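Endo-beta-N-acetylglucosaminidase F1 (Bacteroides thetaiotaomicron VPI-5482, PDB 6TCV) probably cleaves the chitobiose core of high-mannose N-glycans between the two N-acetylglucosamines, as endo-beta-N-acetylglucosaminidases of this kind do. Local coordinates at residues V284-L289 / Y314-A319; A308-C313 / K345-I350. The protein carries 2 engineered substitutions. All coordinates share one frame; numbering follows the deposited sequence. Where two conformers were deposited one is given.

Contact 1: V284-L289 / Y314-A319. Engineered in segment 284-289: Ala287 (natural residue Asp), Leu289 (natural residue Glu). With NAG (2-acetamido-2-deoxy-beta-D-glucopyranose), chain B.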
# COMPACT_ATOMS: atom_id res chain seq x y z
N VAL A 284 -2.67 -3.98 -2.08
CA VAL A 284 -4.10 -3.91 -2.40
C VAL A 284 -4.75 -2.68 -1.79
O VAL A 284 -4.30 -2.16 -0.75
CB VAL A 284 -4.81 -5.20 -1.90
CG1 VAL A 284 -4.84 -5.29 -0.38
CG2 VAL A 284 -6.23 -5.34 -2.45
N ASN A 285 -5.81 -2.19 -2.42
CA ASN A 285 -6.79 -1.30 -1.80
C ASN A 285 -8.14 -2.02 -1.77
O ASN A 285 -8.54 -2.61 -2.80
CB ASN A 285 -6.97 0.00 -2.56
CG ASN A 285 -8.03 0.88 -1.93
OD1 ASN A 285 -7.76 1.56 -0.88
ND2 ASN A 285 -9.18 0.84 -2.40
N TYR A 286 -8.82 -1.98 -0.63
CA TYR A 286 -10.18 -2.50 -0.50
C TYR A 286 -11.17 -1.35 -0.39
O TYR A 286 -11.06 -0.49 0.50
CB TYR A 286 -10.25 -3.37 0.75
CG TYR A 286 -9.53 -4.70 0.65
CD1 TYR A 286 -9.69 -5.54 -0.42
CD2 TYR A 286 -8.66 -5.12 1.68
CE1 TYR A 286 -9.07 -6.78 -0.48
CE2 TYR A 286 -8.03 -6.37 1.62
CZ TYR A 286 -8.26 -7.19 0.54
OH TYR A 286 -7.66 -8.43 0.46
N ALA A 287 -12.18 -1.40 -1.27
CA ALA A 287 -13.27 -0.43 -1.32
C ALA A 287 -14.60 -1.18 -1.27
O ALA A 287 -15.00 -1.87 -2.23
CB ALA A 287 -13.13 0.42 -2.58
N ASP A 288 -15.27 -1.04 -0.13
CA ASP A 288 -16.53 -1.73 0.14
C ASP A 288 -17.71 -0.94 -0.40
O ASP A 288 -18.36 -0.19 0.33
CB ASP A 288 -16.72 -2.00 1.63
CG ASP A 288 -18.08 -2.61 1.94
OD1 ASP A 288 -18.59 -3.42 1.11
OD2 ASP A 288 -18.64 -2.34 3.02
N LEU A 289 -17.93 -1.07 -1.71
CA LEU A 289 -19.07 -0.48 -2.41
C LEU A 289 -19.67 -1.50 -3.36
O LEU A 289 -18.98 -2.36 -3.87
CB LEU A 289 -18.69 0.79 -3.23
CG LEU A 289 -18.25 1.97 -2.41
CD1 LEU A 289 -16.77 1.97 -2.15
CD2 LEU A 289 -18.61 3.28 -3.10
N TYR A 314 -6.67 -8.14 8.06
CA TYR A 314 -5.70 -8.85 8.87
C TYR A 314 -5.18 -10.07 8.12
O TYR A 314 -3.97 -10.29 8.06
CB TYR A 314 -6.35 -9.28 10.19
CG TYR A 314 -5.54 -10.24 10.98
CD1 TYR A 314 -4.44 -9.81 11.73
CD2 TYR A 314 -5.84 -11.59 10.96
CE1 TYR A 314 -3.65 -10.75 12.45
CE2 TYR A 314 -5.08 -12.50 11.69
CZ TYR A 314 -4.00 -12.05 12.44
OH TYR A 314 -3.23 -12.96 13.15
N GLU A 315 -6.08 -10.89 7.57
CA GLU A 315 -5.65 -12.08 6.86
C GLU A 315 -4.87 -11.74 5.61
O GLU A 315 -3.96 -12.47 5.24
CB GLU A 315 -6.85 -12.99 6.53
CG GLU A 315 -7.58 -13.52 7.74
CD GLU A 315 -6.78 -14.46 8.62
OE1 GLU A 315 -5.70 -14.98 8.16
OE2 GLU A 315 -7.22 -14.70 9.76
N THR A 316 -5.21 -10.64 4.95
CA THR A 316 -4.45 -10.24 3.78
C THR A 316 -3.03 -9.86 4.16
O THR A 316 -2.08 -10.31 3.53
CB THR A 316 -5.14 -9.08 3.07
OG1 THR A 316 -6.49 -9.42 2.69
CG2 THR A 316 -4.43 -8.72 1.79
N LYS A 317 -2.86 -9.10 5.25
CA LYS A 317 -1.50 -8.76 5.67
C LYS A 317 -0.73 -10.01 6.06
O LYS A 317 0.46 -10.13 5.75
CB LYS A 317 -1.55 -7.77 6.82
CG LYS A 317 -0.22 -7.14 7.18
CD LYS A 317 0.24 -6.18 6.16
CE LYS A 317 1.55 -5.49 6.57
NZ LYS A 317 1.98 -4.55 5.52
N GLN A 318 -1.36 -10.96 6.75
CA GLN A 318 -0.67 -12.19 7.11
C GLN A 318 -0.15 -12.92 5.89
O GLN A 318 0.90 -13.56 5.97
CB GLN A 318 -1.58 -13.10 7.92
CG GLN A 318 -2.05 -12.56 9.25
CD GLN A 318 -1.07 -11.62 9.93
OE1 GLN A 318 -0.00 -12.03 10.34
NE2 GLN A 318 -1.44 -10.34 10.04
N ALA A 319 -0.86 -12.85 4.77
CA ALA A 319 -0.51 -13.58 3.55
C ALA A 319 0.49 -12.81 2.71
O ALA A 319 1.18 -13.42 1.89
CB ALA A 319 -1.78 -13.87 2.74
C1 NAG B . -21.61 7.56 -3.33
C2 NAG B . -21.56 7.22 -4.80
C3 NAG B . -20.38 6.30 -5.10
C4 NAG B . -19.12 6.92 -4.54
C5 NAG B . -19.30 7.10 -3.04
C6 NAG B . -18.07 7.56 -2.30
C7 NAG B . -23.82 7.10 -5.74
C8 NAG B . -25.05 6.25 -5.88
N2 NAG B . -22.79 6.52 -5.17
O3 NAG B . -20.33 6.10 -6.51
O4 NAG B . -18.10 5.96 -4.86
O5 NAG B . -20.35 8.05 -2.87
O6 NAG B . -17.60 8.78 -2.93
O7 NAG B . -23.78 8.27 -6.11
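Tyr286 and Thr316 join a strand of the (beta/alpha)8 barrel to the helix that follows it through one buried side-chain hydrogen bond, inside the beta-alpha-beta unit formed by strand 283-287, helix 306-319 and strand 324-329. Val284 and Tyr286 point outward from strand 283-287, which lies between the parallel strands 243-249 and 324-329, to meet helix 306-319. The hydroxyl of Tyr286 donates to Thr316 OG1; OH and OG1 are 2.7 Å apart. The threonine oxygen lies at the edge of the ring, close to its plane, and the two side chains run at each other from opposite directions. In Thr316 the hydroxyl stands beside the backbone N (chi1 -58°), where OG1 also bonds to Leu312 O one turn back along the helix. Its methyl takes the other branch: CG2 is 3.5 Å from Tyr286 OH and 4.1 Å from Val284 CG1. Val284 CG2 sits 3.7 Å above one face of the tyrosine ring, offset toward its rim, while Val272 and Met333 also pack on Tyr286. Farther along, CD2 of the engineered Leu289 comes within 3.2 Å of NAG O4. Ala287, likewise engineered, touches another N-acetylglucosamine. These positions, naturally Glu and Asp, probably correspond to the acidic pair of the family 18 DxxDxDxE motif at the C-terminal end of the strand; their replacement is consistent with intact substrate staying bound. Thr316 OG1 thus links the tyrosine hydroxyl to the helix backbone, so two buried hydroxyls are satisfied together and the rest of the interface can be apolar.

Contact 2: A308-C313 / K345-I350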
# COMPACT_ATOMS: atom_id res chain seq x y z
N ALA A 308 -15.96 -8.03 10.04
CA ALA A 308 -15.66 -8.92 8.93
C ALA A 308 -14.64 -8.28 8.00
O ALA A 308 -13.76 -8.97 7.47
CB ALA A 308 -16.95 -9.25 8.16
N ALA A 309 -14.77 -6.98 7.77
CA ALA A 309 -13.80 -6.26 6.97
C ALA A 309 -12.41 -6.31 7.59
O ALA A 309 -11.40 -6.53 6.90
CB ALA A 309 -14.24 -4.81 6.79
N ALA A 310 -12.34 -6.08 8.90
CA ALA A 310 -11.04 -6.13 9.59
C ALA A 310 -10.42 -7.51 9.48
O ALA A 310 -9.21 -7.64 9.27
CB ALA A 310 -11.20 -5.71 11.05
N ARG A 311 -11.24 -8.55 9.64
CA ARG A 311 -10.72 -9.91 9.44
C ARG A 311 -10.05 -10.07 8.07
O ARG A 311 -8.94 -10.60 7.95
CB ARG A 311 -11.84 -10.93 9.64
CG ARG A 311 -11.48 -12.39 9.16
CD ARG A 311 -10.37 -13.01 10.01
NE ARG A 311 -10.81 -13.17 11.40
CZ ARG A 311 -10.00 -13.57 12.36
NH1 ARG A 311 -8.74 -13.88 12.14
NH2 ARG A 311 -10.45 -13.60 13.62
N LEU A 312 -10.70 -9.58 7.03
CA LEU A 312 -10.11 -9.66 5.69
C LEU A 312 -8.80 -8.89 5.62
O LEU A 312 -7.81 -9.39 5.07
CB LEU A 312 -11.09 -9.14 4.61
CG LEU A 312 -10.50 -9.06 3.20
CD1 LEU A 312 -10.06 -10.44 2.71
CD2 LEU A 312 -11.48 -8.40 2.23
N CYS A 313 -8.75 -7.69 6.19
CA CYS A 313 -7.51 -6.92 6.14
C CYS A 313 -6.38 -7.64 6.86
O CYS A 313 -5.25 -7.72 6.35
CB CYS A 313 -7.73 -5.52 6.72
SG CYS A 313 -8.83 -4.49 5.70
N LYS A 345 -2.42 -1.14 13.48
CA LYS A 345 -1.19 -0.60 12.88
C LYS A 345 -0.41 -1.69 12.14
O LYS A 345 0.34 -1.39 11.19
CB LYS A 345 -0.34 0.11 13.88
CG LYS A 345 0.74 0.97 13.27
CD LYS A 345 1.56 1.72 14.33
CE LYS A 345 2.69 2.46 13.69
NZ LYS A 345 3.49 3.24 14.67
N GLU A 346 -0.58 -2.94 12.54
CA GLU A 346 0.16 -4.05 11.93
C GLU A 346 -0.47 -4.48 10.61
O GLU A 346 0.16 -5.30 9.91
CB GLU A 346 0.17 -5.23 12.89
CG GLU A 346 0.81 -5.04 14.26
CD GLU A 346 2.33 -5.24 14.32
OE1 GLU A 346 2.96 -5.67 13.32
OE2 GLU A 346 2.90 -5.13 15.46
N TRP A 347 -1.70 -4.08 10.29
CA TRP A 347 -2.38 -4.60 9.10
C TRP A 347 -3.17 -3.57 8.28
O TRP A 347 -3.78 -3.96 7.29
CB TRP A 347 -3.22 -5.89 9.40
CG TRP A 347 -4.00 -5.88 10.67
CD1 TRP A 347 -3.62 -6.37 11.86
CD2 TRP A 347 -5.33 -5.34 10.84
NE1 TRP A 347 -4.60 -6.15 12.81
CE2 TRP A 347 -5.65 -5.49 12.19
CE3 TRP A 347 -6.26 -4.72 9.99
CZ2 TRP A 347 -6.89 -5.07 12.71
CZ3 TRP A 347 -7.46 -4.28 10.51
CH2 TRP A 347 -7.75 -4.45 11.85
N ILE A 348 -3.21 -2.29 8.67
CA ILE A 348 -3.68 -1.19 7.82
C ILE A 348 -2.48 -0.26 7.63
O ILE A 348 -2.11 0.50 8.54
CB ILE A 348 -4.89 -0.42 8.40
CG1 ILE A 348 -6.06 -1.34 8.77
CG2 ILE A 348 -5.29 0.68 7.38
CD1 ILE A 348 -6.73 -1.91 7.59
N ASP A 349 -1.88 -0.29 6.43
CA ASP A 349 -0.75 0.57 6.16
C ASP A 349 -1.18 1.98 5.80
O ASP A 349 -0.49 2.95 6.19
CB ASP A 349 0.05 -0.03 5.04
CG ASP A 349 0.69 -1.32 5.45
OD1 ASP A 349 1.60 -1.27 6.31
OD2 ASP A 349 0.30 -2.41 4.93
N ILE A 350 -2.27 2.13 5.06
CA ILE A 350 -2.76 3.43 4.60
C ILE A 350 -4.28 3.36 4.61
O ILE A 350 -4.84 2.39 4.08
CB ILE A 350 -2.26 3.82 3.18
CG1 ILE A 350 -0.75 3.61 3.01
CG2 ILE A 350 -2.61 5.29 2.89
CD1 ILE A 350 -0.27 3.79 1.58
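The last turn of segment 308-313 meets a loop that leaves a short 3-10 turn at 345-346, the backbones coming nearest at Cys313 and Trp347, whose CA atoms are 6.4 Å apart. Trp347 carries most of the contact with the six-membered part of its indole. Cys313 CB approaches that ring obliquely, 3.7 Å from Trp347 CE3, and Ala310 CB lies 3.8 Å from Trp347 CH2. Ala310 O stands over one face of the indole. With Ile348 CG1 beside the backbone N (chi1 -53°), the chain reaches back to the helix, and in one of its two conformers CD1 of Ile348 packs 3.8 Å from Cys313 SG; this part of the contact is less certain. Both Ala310 and Cys313 are small, which lets the helix come close to the broad indole. Outside the pair, Val339 packs on both Ala310 and Trp347, and Cys313 also rests on Val325 and Val327 of strand 324-329. The one polar atom of the indole, NE1, bonds to Val342 O, outside the two segments. No hydrogen bond joins the two segments: shape and apolar burial hold the helix to the loop, while the bond to Val342 helps fix how the indole is turned.

In the fold
From the N terminus the chain runs along strand 283-287, through a loop into helix 306-319, then through strand 324-329 of the barrel wall and the short strands 338-339 and 342-343 to the loop before strand 350-353. Contact 1 closes the first loop, strand to the end of the helix; contact 2 closes a second, which starts in the first half of the same helix, before contact 1 has closed, and runs to 345-350. Their segments alternate, so the two loops cross, with centres about 6 Å apart. Lys317 of contact 1 and Asp349 of contact 2 join the two by a salt bridge, and Tyr314 meets Trp347 edge-to-face. The helix is thus tied to its preceding strand and to the loop leading into strand 350-353.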